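PDB 5E2G: beta-lactamase from Burkholderia cenocepacia, which probably hydrolyses beta-lactam antibiotics to substituted beta-amino acids, as a member of the class C serine beta-lactamase family. Local coordinates for residues A[22-27]-A[337-342]; A[89-94]-A[157-162]; A[187-192]-A[221-226]; A[270-275]-A[308-313]. One frame throughout, in Å; residues are numbered along the deposited sequence. Where two conformers were deposited one is given.

Interaction 1. Residues A[22-27]-A[337-342]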
loop_
_atom_site.group_PDB
_atom_site.type_symbol
_atom_site.label_atom_id
_atom_site.label_comp_id
_atom_site.label_asym_id
_atom_site.label_seq_id
_atom_site.Cartn_x
_atom_site.Cartn_y
_atom_site.Cartn_z
ATOM N N ALA A 22 14.003 -0.195 -18.859
ATOM C CA ALA A 22 15.018 -1.204 -18.578
ATOM C C ALA A 22 14.727 -1.903 -17.256
ATOM O O ALA A 22 15.573 -1.976 -16.366
ATOM C CB ALA A 22 16.422 -0.592 -18.582
ATOM N N ILE A 23 13.501 -2.388 -17.119
ATOM C CA ILE A 23 13.096 -3.178 -15.961
ATOM C C ILE A 23 13.477 -4.628 -16.239
ATOM O O ILE A 23 12.974 -5.206 -17.218
ATOM C CB ILE A 23 11.597 -3.051 -15.679
ATOM C CG1 ILE A 23 11.194 -1.578 -15.635
ATOM C CG2 ILE A 23 11.258 -3.722 -14.370
ATOM C CD1 ILE A 23 11.975 -0.775 -14.632
ATOM N N PRO A 24 14.367 -5.233 -15.447
ATOM C CA PRO A 24 14.715 -6.644 -15.689
ATOM C C PRO A 24 13.521 -7.575 -15.618
ATOM O O PRO A 24 13.442 -8.531 -16.400
ATOM C CB PRO A 24 15.739 -6.945 -14.584
ATOM C CG PRO A 24 16.346 -5.613 -14.274
ATOM C CD PRO A 24 15.228 -4.615 -14.424
ATOM N N GLY A 25 12.578 -7.312 -14.723
ATOM C CA GLY A 25 11.468 -8.222 -14.546
ATOM C C GLY A 25 10.251 -7.531 -13.980
ATOM O O GLY A 25 10.337 -6.485 -13.329
HETATM N N MSE A 26 9.101 -8.139 -14.247
HETATM C CA MSE A 26 7.829 -7.710 -13.690
HETATM C C MSE A 26 6.936 -8.910 -13.451
HETATM O O MSE A 26 7.005 -9.897 -14.164
HETATM C CB MSE A 26 7.106 -6.728 -14.616
HETATM C CG MSE A 26 7.828 -5.437 -14.859
HETATM SE SE MSE A 26 6.624 -4.153 -15.637
HETATM C CE MSE A 26 5.407 -3.904 -14.128
ATOM N N ALA A 27 6.082 -8.816 -12.446
ATOM C CA ALA A 27 5.025 -9.786 -12.229
ATOM C C ALA A 27 3.705 -9.034 -12.222
ATOM O O ALA A 27 3.575 -8.013 -11.537
ATOM C CB ALA A 27 5.229 -10.555 -10.924
ATOM N N LEU A 337 4.194 -5.375 -10.263
ATOM C CA LEU A 337 5.419 -5.394 -9.477
ATOM C C LEU A 337 6.603 -5.403 -10.424
ATOM O O LEU A 337 6.656 -6.224 -11.338
ATOM C CB LEU A 337 5.485 -6.613 -8.553
ATOM C CG LEU A 337 4.204 -7.028 -7.837
ATOM C CD1 LEU A 337 4.467 -8.237 -6.979
ATOM C CD2 LEU A 337 3.698 -5.908 -6.995
ATOM N N ALA A 338 7.547 -4.497 -10.201
ATOM C CA ALA A 338 8.717 -4.383 -11.056
ATOM C C ALA A 338 9.944 -4.180 -10.187
ATOM O O ALA A 338 9.904 -3.419 -9.218
ATOM C CB ALA A 338 8.574 -3.224 -12.047
ATOM N N ASN A 339 11.033 -4.870 -10.528
ATOM C CA ASN A 339 12.285 -4.662 -9.803
ATOM C C ASN A 339 13.143 -3.592 -10.459
ATOM O O ASN A 339 14.360 -3.729 -10.588
ATOM C CB ASN A 339 13.047 -5.978 -9.646
ATOM C CG ASN A 339 13.502 -6.555 -10.959
ATOM O OD1 ASN A 339 12.992 -6.190 -12.015
ATOM N ND2 ASN A 339 14.467 -7.469 -10.907
ATOM N N GLY A 340 12.510 -2.502 -10.878
ATOM C CA GLY A 340 13.200 -1.329 -11.372
ATOM C C GLY A 340 12.299 -0.133 -11.176
ATOM O O GLY A 340 11.181 -0.248 -10.673
ATOM N N ASN A 341 12.796 1.025 -11.591
ATOM C CA ASN A 341 12.105 2.296 -11.387
ATOM C C ASN A 341 11.202 2.582 -12.580
ATOM O O ASN A 341 11.685 2.767 -13.702
ATOM C CB ASN A 341 13.114 3.425 -11.176
ATOM C CG ASN A 341 13.664 3.469 -9.757
ATOM O OD1 ASN A 341 13.497 4.463 -9.049
ATOM N ND2 ASN A 341 14.314 2.390 -9.335
ATOM N N VAL A 342 9.896 2.604 -12.340
ATOM C CA VAL A 342 8.897 2.894 -13.361
ATOM C C VAL A 342 8.158 4.150 -12.936
ATOM O O VAL A 342 7.664 4.213 -11.805
ATOM C CB VAL A 342 7.901 1.735 -13.559
ATOM C CG1 VAL A 342 6.886 2.092 -14.641
ATOM C CG2 VAL A 342 8.626 0.453 -13.898
#
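Asn339 reaches Gly25 because its chi1 of 65° sets CG between its own backbone N and carbonyl carbon, turning the amide across to segment 22-27; in Ile23, CG2 stands anti to the backbone N and meets Ala338 CB at 3.6 Å. The other branch of Ile23 ends in CD1, which lies 3.6 Å from Val342 CG2, the two side chains crossing at about a right angle. Met26, a selenomethionine, lays CG against Ala338 CB on the same face of the sheet, and Met18 of helix 3-21 touches both Ile23 and Met26. Strands 25-32 and 332-338 run antiparallel here. Ala27 and Leu337 form a hydrogen-bonded pair, Ala27 N to Leu337 O at 2.9 Å and Leu337 N to Ala27 O at 3.0 Å. Beyond it the ladder weakens, Asn339 N to Gly25 O being a weak bond of 3.3 Å. Asn339 OD1 then accepts Gly25 N at 3.0 Å, with the N-H...O angle only 131°. A side-chain oxygen thus replaces a backbone carbonyl as acceptor where the pairing ends. The amide ND2 makes weak bonds to other carbonyls, including Val43 O, so one buried amide serves both the strand end and the adjoining loop.

Interaction 2. Residues A[89-94]-A[157-162]; sequences KYLPEL and GWLTAK
In one of the two modelled conformers of Trp158, Leu91 CD2 meets the indole at its edge, in the ring plane and 3.9 Å from Trp158 CZ3, while the phenol of Tyr90 has Leu159 O over one face. Lys89 CG covers the opposite face, 4.0 Å above the plane of the Tyr90 ring and over its centre. The Tyr90 hydroxyl is hydrogen-bonded to Asp85, so the polar tip is held within its own part of the chain and the link to helix 150-164 is made at the base of the side chain. There Tyr90 CB lies 3.8 Å from Leu159 CD2, and Lys162 CB is a little farther from the same Tyr90 carbon at 4.2 Å. The methyl Leu159 CD2 is shared: Leu91 CG approaches it at 4.0 Å, and the two leucine side chains cross at about a right angle. In Leu159, chi1 of -63° puts CG anti to the carbonyl carbon, and the CD2 branch reaches out to both neighbours. No hydrogen bond joins the two segments; they meet by apolar side-chain contacts and by a carbonyl oxygen over the phenol ring. Tyr90 and Leu91, at the end of the weakly bonded helix 87-90, meet helix 150-164. Leu91 also rests on Ile130 of helix 126-135, while Tyr90 and Leu159 touch helix 104-108 through Leu104 and Leu107.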
loop_
_atom_site.group_PDB
_atom_site.type_symbol
_atom_site.label_atom_id
_atom_site.label_comp_id
_atom_site.label_asym_id
_atom_site.label_seq_id
_atom_site.Cartn_x
_atom_site.Cartn_y
_atom_site.Cartn_z
ATOM N N LYS A 89 -2.888 8.289 23.914
ATOM C CA LYS A 89 -3.528 7.197 24.643
ATOM C C LYS A 89 -2.586 6.012 24.799
ATOM O O LYS A 89 -2.563 5.365 25.852
ATOM C CB LYS A 89 -4.801 6.757 23.926
ATOM C CG LYS A 89 -5.486 5.575 24.565
ATOM C CD LYS A 89 -6.688 5.126 23.759
ATOM C CE LYS A 89 -7.452 4.032 24.480
ATOM N NZ LYS A 89 -8.656 3.587 23.712
ATOM N N TYR A 90 -1.807 5.707 23.761
ATOM C CA TYR A 90 -0.921 4.552 23.758
ATOM C C TYR A 90 0.530 4.902 24.072
ATOM O O TYR A 90 1.286 4.020 24.491
ATOM C CB TYR A 90 -1.027 3.834 22.407
ATOM C CG TYR A 90 -2.460 3.453 22.114
ATOM C CD1 TYR A 90 -3.065 2.415 22.804
ATOM C CD2 TYR A 90 -3.226 4.157 21.181
ATOM C CE1 TYR A 90 -4.379 2.066 22.566
ATOM C CE2 TYR A 90 -4.543 3.815 20.934
ATOM C CZ TYR A 90 -5.114 2.767 21.634
ATOM O OH TYR A 90 -6.422 2.392 21.423
ATOM N N LEU A 91 0.929 6.161 23.896
ATOM C CA LEU A 91 2.234 6.661 24.323
ATOM C C LEU A 91 1.976 7.722 25.377
ATOM O O LEU A 91 1.876 8.914 25.061
ATOM C CB LEU A 91 3.033 7.233 23.154
ATOM C CG LEU A 91 3.418 6.248 22.057
ATOM C CD1 LEU A 91 4.192 6.975 20.965
ATOM C CD2 LEU A 91 4.213 5.070 22.626
ATOM N N PRO A 92 1.864 7.338 26.644
ATOM C CA PRO A 92 1.440 8.298 27.672
ATOM C C PRO A 92 2.375 9.481 27.847
ATOM O O PRO A 92 1.927 10.547 28.283
ATOM C CB PRO A 92 1.390 7.437 28.940
ATOM C CG PRO A 92 1.230 6.046 28.451
ATOM C CD PRO A 92 1.994 5.975 27.174
ATOM N N GLU A 93 3.664 9.321 27.537
ATOM C CA GLU A 93 4.606 10.428 27.685
ATOM C C GLU A 93 4.210 11.616 26.817
ATOM O O GLU A 93 4.358 12.773 27.230
ATOM C CB GLU A 93 6.020 9.967 27.329
ATOM C CG GLU A 93 6.539 8.787 28.134
ATOM C CD GLU A 93 8.051 8.838 28.312
ATOM O OE1 GLU A 93 8.583 9.956 28.491
ATOM O OE2 GLU A 93 8.707 7.773 28.266
ATOM N N LEU A 94 3.707 11.348 25.608
ATOM C CA LEU A 94 3.365 12.386 24.645
ATOM C C LEU A 94 2.138 13.182 25.039
ATOM O O LEU A 94 1.824 14.165 24.361
ATOM C CB LEU A 94 3.138 11.774 23.268
ATOM C CG LEU A 94 4.306 10.986 22.691
ATOM C CD1 LEU A 94 3.997 10.520 21.266
ATOM C CD2 LEU A 94 5.570 11.829 22.739
ATOM N N GLY A 157 0.950 1.799 12.417
ATOM C CA GLY A 157 1.205 0.400 12.708
ATOM C C GLY A 157 1.747 0.189 14.107
ATOM O O GLY A 157 1.367 -0.770 14.787
ATOM N N TRP A 158 2.657 1.065 14.543
ATOM C CA TRP A 158 3.192 0.983 15.898
ATOM C C TRP A 158 2.072 1.012 16.923
ATOM O O TRP A 158 2.001 0.155 17.811
ATOM C CB TRP A 158 4.161 2.140 16.149
ATOM C CG TRP A 158 5.472 1.716 16.733
ATOM C CD1 TRP A 158 6.387 0.884 16.159
ATOM C CD2 TRP A 158 6.028 2.113 17.995
ATOM N NE1 TRP A 158 7.475 0.730 16.986
ATOM C CE2 TRP A 158 7.280 1.476 18.117
ATOM C CE3 TRP A 158 5.588 2.941 19.032
ATOM C CZ2 TRP A 158 8.096 1.637 19.233
ATOM C CZ3 TRP A 158 6.405 3.105 20.140
ATOM C CH2 TRP A 158 7.644 2.455 20.230
ATOM N N LEU A 159 1.173 1.989 16.797
ATOM C CA LEU A 159 0.137 2.200 17.798
ATOM C C LEU A 159 -0.915 1.104 17.763
ATOM O O LEU A 159 -1.452 0.738 18.813
ATOM C CB LEU A 159 -0.506 3.567 17.592
ATOM C CG LEU A 159 0.459 4.739 17.783
ATOM C CD1 LEU A 159 -0.114 6.031 17.196
ATOM C CD2 LEU A 159 0.824 4.920 19.254
ATOM N N THR A 160 -1.212 0.569 16.577
ATOM C CA THR A 160 -2.114 -0.578 16.471
ATOM C C THR A 160 -1.549 -1.799 17.195
ATOM O O THR A 160 -2.283 -2.523 17.878
ATOM C CB THR A 160 -2.367 -0.900 15.002
ATOM O OG1 THR A 160 -2.966 0.232 14.366
ATOM C CG2 THR A 160 -3.272 -2.118 14.864
ATOM N N ALA A 161 -0.243 -2.037 17.063
ATOM C CA ALA A 161 0.377 -3.146 17.772
ATOM C C ALA A 161 0.322 -2.939 19.281
ATOM O O ALA A 161 0.091 -3.894 20.032
ATOM C CB ALA A 161 1.813 -3.328 17.300
ATOM N N LYS A 162 0.539 -1.706 19.749
ATOM C CA LYS A 162 0.342 -1.402 21.165
ATOM C C LYS A 162 -1.062 -1.788 21.613
ATOM O O LYS A 162 -1.241 -2.483 22.619
ATOM C CB LYS A 162 0.575 0.087 21.430
ATOM C CG LYS A 162 2.010 0.473 21.636
ATOM C CD LYS A 162 2.509 0.056 23.003
ATOM C CE LYS A 162 3.944 0.470 23.187
ATOM N NZ LYS A 162 4.460 0.046 24.499
#

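Interaction 3. Residues A[187-192]-A[221-226]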
loop_
_atom_site.group_PDB
_atom_site.type_symbol
_atom_site.label_atom_id
_atom_site.label_comp_id
_atom_site.label_asym_id
_atom_site.label_seq_id
_atom_site.Cartn_x
_atom_site.Cartn_y
_atom_site.Cartn_z
ATOM N N ILE A 187 7.199 -9.501 6.427
ATOM C CA ILE A 187 7.924 -8.333 6.909
ATOM C C ILE A 187 9.406 -8.655 7.009
ATOM O O ILE A 187 10.263 -7.895 6.543
ATOM C CB ILE A 187 7.354 -7.870 8.263
ATOM C CG1 ILE A 187 5.894 -7.436 8.120
ATOM C CG2 ILE A 187 8.192 -6.750 8.848
ATOM C CD1 ILE A 187 5.691 -6.285 7.164
ATOM N N ASN A 188 9.723 -9.800 7.609
ATOM C CA ASN A 188 11.077 -10.336 7.696
ATOM C C ASN A 188 11.144 -11.570 6.805
ATOM O O ASN A 188 10.474 -12.570 7.076
ATOM C CB ASN A 188 11.427 -10.675 9.141
ATOM C CG ASN A 188 11.325 -9.478 10.052
ATOM O OD1 ASN A 188 10.526 -9.459 10.990
ATOM N ND2 ASN A 188 12.124 -8.456 9.771
ATOM N N VAL A 189 11.931 -11.494 5.743
ATOM C CA VAL A 189 12.017 -12.618 4.805
ATOM C C VAL A 189 12.842 -13.736 5.437
ATOM O O VAL A 189 13.973 -13.484 5.891
ATOM C CB VAL A 189 12.627 -12.164 3.481
ATOM C CG1 VAL A 189 12.761 -13.345 2.527
ATOM C CG2 VAL A 189 11.775 -11.064 2.851
ATOM N N PRO A 190 12.335 -14.968 5.480
ATOM C CA PRO A 190 13.051 -16.054 6.158
ATOM C C PRO A 190 14.218 -16.568 5.332
ATOM O O PRO A 190 14.306 -16.351 4.126
ATOM C CB PRO A 190 11.984 -17.142 6.314
ATOM C CG PRO A 190 10.688 -16.508 5.947
ATOM C CD PRO A 190 11.017 -15.407 5.005
ATOM N N ALA A 191 15.117 -17.284 6.016
ATOM C CA ALA A 191 16.327 -17.780 5.365
ATOM C C ALA A 191 15.990 -18.683 4.191
ATOM O O ALA A 191 16.542 -18.522 3.098
ATOM C CB ALA A 191 17.205 -18.518 6.370
ATOM N N ALA A 192 15.065 -19.625 4.386
ATOM C CA ALA A 192 14.668 -20.499 3.287
ATOM C C ALA A 192 14.072 -19.738 2.105
ATOM O O ALA A 192 13.928 -20.323 1.024
ATOM C CB ALA A 192 13.674 -21.549 3.788
ATOM N N GLY A 221 7.697 -2.280 4.781
ATOM C CA GLY A 221 8.444 -3.485 5.059
ATOM C C GLY A 221 8.003 -4.729 4.330
ATOM O O GLY A 221 8.621 -5.777 4.527
ATOM N N VAL A 222 6.972 -4.659 3.487
ATOM C CA VAL A 222 6.406 -5.866 2.892
ATOM C C VAL A 222 7.192 -6.262 1.649
ATOM O O VAL A 222 7.415 -5.451 0.739
ATOM C CB VAL A 222 4.915 -5.684 2.564
ATOM C CG1 VAL A 222 4.397 -6.932 1.891
ATOM C CG2 VAL A 222 4.114 -5.404 3.822
ATOM N N ARG A 223 7.624 -7.518 1.626
ATOM C CA ARG A 223 8.048 -8.223 0.430
ATOM C C ARG A 223 6.993 -9.277 0.128
ATOM O O ARG A 223 6.477 -9.915 1.049
ATOM C CB ARG A 223 9.412 -8.879 0.640
ATOM C CG ARG A 223 10.621 -8.000 0.321
ATOM C CD ARG A 223 10.660 -6.675 1.080
ATOM N NE ARG A 223 10.786 -6.825 2.524
ATOM C CZ ARG A 223 11.938 -6.812 3.185
ATOM N NH1 ARG A 223 13.081 -6.671 2.534
ATOM N NH2 ARG A 223 11.946 -6.948 4.502
ATOM N N THR A 224 6.642 -9.452 -1.144
ATOM C CA THR A 224 5.541 -10.354 -1.470
ATOM C C THR A 224 5.615 -10.748 -2.939
ATOM O O THR A 224 6.428 -10.226 -3.706
ATOM C CB THR A 224 4.182 -9.715 -1.129
ATOM O OG1 THR A 224 3.119 -10.644 -1.391
ATOM C CG2 THR A 224 3.957 -8.451 -1.943
ATOM N N THR A 225 4.760 -11.697 -3.314
ATOM C CA THR A 225 4.609 -12.148 -4.689
ATOM C C THR A 225 3.397 -11.486 -5.332
ATOM O O THR A 225 2.531 -10.927 -4.655
ATOM C CB THR A 225 4.437 -13.666 -4.772
ATOM O OG1 THR A 225 3.192 -14.032 -4.173
ATOM C CG2 THR A 225 5.557 -14.370 -4.058
ATOM N N ALA A 226 3.332 -11.586 -6.663
ATOM C CA ALA A 226 2.179 -11.050 -7.369
ATOM C C ALA A 226 0.919 -11.797 -6.982
ATOM O O ALA A 226 -0.143 -11.188 -6.808
ATOM C CB ALA A 226 2.393 -11.111 -8.878
HETATM O O HOH W 1 13.867 -9.060 5.745
#
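Ile187 and Val222 bring their CA atoms to 5.0 Å, the closest backbone approach between an irregular loop, 187-192, and a segment that includes the short strand 223-224, whose partner in a two-stranded antiparallel sheet is 58-59. This is a loop-to-strand contact within the beta-lactamase fold, joined through an arginine side chain. Ile187 CD1 packs obliquely on Val222 CG2 at 3.8 Å. Bends at chi2 (56°) and chi3 (64°) fold the Arg223 chain back, and its NE donates to Gly221 O at 3.1 Å, approaching from above the carbonyl plane. Arg223 NH2 donates to Ile187 O at 2.8 Å, and this oxygen lies near the guanidinium plane, at the edge of the group. Val189 CG2 sits over one guanidinium face and also touches Arg223 CB at 3.9 Å. Tyr197 OH is the partner of NH1, so hydrogen bonds made by NE, NH1 and NH2 together probably fix the rotation of the group. Two backbone carbonyls that cannot bond to each other, Ile187 O and Gly221 O, thereby share one cationic side chain, which would offset their mutual repulsion. A water accepts from Val189 N at 3.1 Å and, in a weak bond, from Arg223 NH2.

Interaction 4. Residues A[270-275]-A[308-313]; sequences EQYPYP and ATWINK
Tyr272 and Trp310 form a hydrogen-bonded pair in an antiparallel ladder whose short strands, 270-273 and 309-313, run at 161° to each other with their axes 4.5 Å apart. They are neighbours in the large antiparallel sheet of the serine beta-lactamase fold. Trp310 N gives Tyr272 O a 2.8 Å bond in the carbonyl plane, and Asn312 N reaches Glu270 O at 2.9 Å with an N-H...O angle of 167°. Past Pro273 the ladder gains one more bond, from Tyr274 N to Ala308 O, with the donor above the carbonyl plane. Side chains of Glu270, Tyr272, Trp310 and Asn312 share one face. Tyr272 CD2 comes to 4.1 Å from Trp310 CD1 as the two side chains cross, and both residues touch Leu281 of helix 278-284. On the other face Gln271 and Ile311 lie side by side, pointing the same way, with Gln271 CB 4.0 Å from Ile311 CG1. Tyr274 has CG anti to the backbone N (chi1 -174°), and the edge of its ring meets Trp310 CB. At the far end, Lys313 NZ is hydrogen-bonded to Tyr148 OH. Together with Ser62 and Lys65 these residues match the SxxK, YxN and KTG pattern of the family, consistent with an active-site position. Glu270, salt-bridged to Arg146, is not in direct ion-pair contact with Lys313. A water links them, donating to Glu270 OE2 at 2.7 Å and accepting from Lys313 NZ at 2.9 Å.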
loop_
_atom_site.group_PDB
_atom_site.type_symbol
_atom_site.label_atom_id
_atom_site.label_comp_id
_atom_site.label_asym_id
_atom_site.label_seq_id
_atom_site.Cartn_x
_atom_site.Cartn_y
_atom_site.Cartn_z
ATOM N N GLU A 270 -6.533 5.169 -1.676
ATOM C CA GLU A 270 -6.943 6.399 -2.338
ATOM C C GLU A 270 -7.913 6.032 -3.452
ATOM O O GLU A 270 -7.738 5.005 -4.111
ATOM C CB GLU A 270 -5.709 7.146 -2.874
ATOM C CG GLU A 270 -4.620 7.327 -1.800
ATOM C CD GLU A 270 -3.206 7.399 -2.365
ATOM O OE1 GLU A 270 -3.044 7.303 -3.602
ATOM O OE2 GLU A 270 -2.253 7.556 -1.570
ATOM N N GLN A 271 -8.956 6.839 -3.649
ATOM C CA GLN A 271 -10.023 6.410 -4.541
ATOM C C GLN A 271 -10.592 7.575 -5.330
ATOM O O GLN A 271 -10.355 8.750 -5.023
ATOM C CB GLN A 271 -11.146 5.707 -3.770
ATOM C CG GLN A 271 -12.080 6.652 -3.092
ATOM C CD GLN A 271 -13.159 5.958 -2.294
ATOM O OE1 GLN A 271 -14.197 6.549 -2.012
ATOM N NE2 GLN A 271 -12.928 4.716 -1.919
ATOM N N TYR A 272 -11.343 7.219 -6.370
ATOM C CA TYR A 272 -11.962 8.152 -7.301
ATOM C C TYR A 272 -13.300 7.562 -7.709
ATOM O O TYR A 272 -13.443 6.334 -7.739
ATOM C CB TYR A 272 -11.075 8.387 -8.538
ATOM C CG TYR A 272 -9.655 8.758 -8.184
ATOM C CD1 TYR A 272 -9.280 10.086 -8.041
ATOM C CD2 TYR A 272 -8.701 7.779 -7.952
ATOM C CE1 TYR A 272 -7.994 10.433 -7.689
ATOM C CE2 TYR A 272 -7.405 8.113 -7.594
ATOM C CZ TYR A 272 -7.054 9.441 -7.470
ATOM O OH TYR A 272 -5.772 9.778 -7.114
ATOM N N PRO A 273 -14.298 8.391 -8.022
ATOM C CA PRO A 273 -15.557 7.844 -8.535
ATOM C C PRO A 273 -15.308 7.025 -9.788
ATOM O O PRO A 273 -14.458 7.363 -10.610
ATOM C CB PRO A 273 -16.401 9.089 -8.837
ATOM C CG PRO A 273 -15.721 10.207 -8.186
ATOM C CD PRO A 273 -14.286 9.863 -8.014
ATOM N N TYR A 274 -16.038 5.923 -9.913
ATOM C CA TYR A 274 -15.976 5.111 -11.121
ATOM C C TYR A 274 -17.298 5.189 -11.884
ATOM O O TYR A 274 -18.362 5.117 -11.272
ATOM C CB TYR A 274 -15.657 3.662 -10.789
ATOM C CG TYR A 274 -15.438 2.814 -12.016
ATOM C CD1 TYR A 274 -14.185 2.736 -12.610
ATOM C CD2 TYR A 274 -16.488 2.102 -12.596
ATOM C CE1 TYR A 274 -13.976 1.968 -13.735
ATOM C CE2 TYR A 274 -16.285 1.333 -13.729
ATOM C CZ TYR A 274 -15.026 1.270 -14.292
ATOM O OH TYR A 274 -14.803 0.506 -15.414
ATOM N N PRO A 275 -17.244 5.336 -13.222
ATOM C CA PRO A 275 -16.086 5.391 -14.133
ATOM C C PRO A 275 -15.204 6.623 -13.930
ATOM O O PRO A 275 -15.699 7.660 -13.491
ATOM C CB PRO A 275 -16.731 5.425 -15.526
ATOM C CG PRO A 275 -18.164 5.045 -15.320
ATOM C CD PRO A 275 -18.513 5.503 -13.946
ATOM N N ALA A 308 -18.640 1.403 -6.567
ATOM C CA ALA A 308 -18.489 2.136 -7.818
ATOM C C ALA A 308 -17.327 3.126 -7.751
ATOM O O ALA A 308 -17.499 4.320 -8.024
ATOM C CB ALA A 308 -19.794 2.857 -8.161
ATOM N N THR A 309 -16.135 2.642 -7.398
ATOM C CA THR A 309 -14.968 3.502 -7.270
ATOM C C THR A 309 -13.758 2.833 -7.904
ATOM O O THR A 309 -13.729 1.620 -8.103
ATOM C CB THR A 309 -14.667 3.839 -5.800
ATOM O OG1 THR A 309 -14.740 2.655 -5.003
ATOM C CG2 THR A 309 -15.671 4.786 -5.278
ATOM N N TRP A 310 -12.774 3.654 -8.254
ATOM C CA TRP A 310 -11.438 3.201 -8.624
ATOM C C TRP A 310 -10.556 3.404 -7.398
ATOM O O TRP A 310 -10.298 4.541 -6.999
ATOM C CB TRP A 310 -10.906 3.979 -9.825
ATOM C CG TRP A 310 -9.451 3.675 -10.193
ATOM C CD1 TRP A 310 -8.333 3.991 -9.473
ATOM C CD2 TRP A 310 -8.978 3.037 -11.397
ATOM N NE1 TRP A 310 -7.202 3.577 -10.141
ATOM C CE2 TRP A 310 -7.574 2.986 -11.320
ATOM C CE3 TRP A 310 -9.611 2.498 -12.525
ATOM C CZ2 TRP A 310 -6.792 2.416 -12.326
ATOM C CZ3 TRP A 310 -8.827 1.932 -13.521
ATOM C CH2 TRP A 310 -7.436 1.900 -13.413
ATOM N N ILE A 311 -10.115 2.305 -6.798
ATOM C CA ILE A 311 -9.320 2.311 -5.577
ATOM C C ILE A 311 -7.910 1.893 -5.950
ATOM O O ILE A 311 -7.729 0.887 -6.644
ATOM C CB ILE A 311 -9.915 1.356 -4.529
ATOM C CG1 ILE A 311 -11.381 1.702 -4.258
ATOM C CG2 ILE A 311 -9.084 1.372 -3.255
ATOM C CD1 ILE A 311 -12.110 0.654 -3.465
ATOM N N ASN A 312 -6.912 2.661 -5.515
ATOM C CA ASN A 312 -5.538 2.353 -5.908
ATOM C C ASN A 312 -4.541 2.764 -4.827
ATOM O O ASN A 312 -4.879 3.413 -3.835
ATOM C CB ASN A 312 -5.172 2.990 -7.272
ATOM C CG ASN A 312 -5.127 4.519 -7.250
ATOM O OD1 ASN A 312 -5.363 5.171 -6.230
ATOM N ND2 ASN A 312 -4.806 5.092 -8.396
ATOM N N LYS A 313 -3.294 2.348 -5.033
ATOM C CA LYS A 313 -2.177 2.760 -4.196
ATOM C C LYS A 313 -0.885 2.498 -4.952
ATOM O O LYS A 313 -0.734 1.447 -5.578
ATOM C CB LYS A 313 -2.163 2.004 -2.863
ATOM C CG LYS A 313 -1.016 2.383 -1.952
ATOM C CD LYS A 313 -1.250 3.742 -1.341
ATOM C CE LYS A 313 0.011 4.241 -0.650
ATOM N NZ LYS A 313 1.005 4.806 -1.621
HETATM O O HOH W 2 0.342 7.531 -2.327
#

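From the N terminus, helix 3-21 leads into 22-27, the first half of interaction 1, whose partner 337-342 comes near the C terminus; this contact encloses the other three. Within it the loops follow in series without crossing: 89-94 closes on 157-162, then 187-192 on 221-226, then 270-275 on 308-313. Interactions 1 and 4 are two ladders of one large sheet, about 9 Å apart at their nearest atoms. Interaction 2 belongs to the helical region, its centre about 37 Å from that of interaction 1. Interaction 3 touches interaction 1 directly, Ala226 CB lying 3.5 Å from Ala27 CB, which brings the start of helix 226-235 against the sheet.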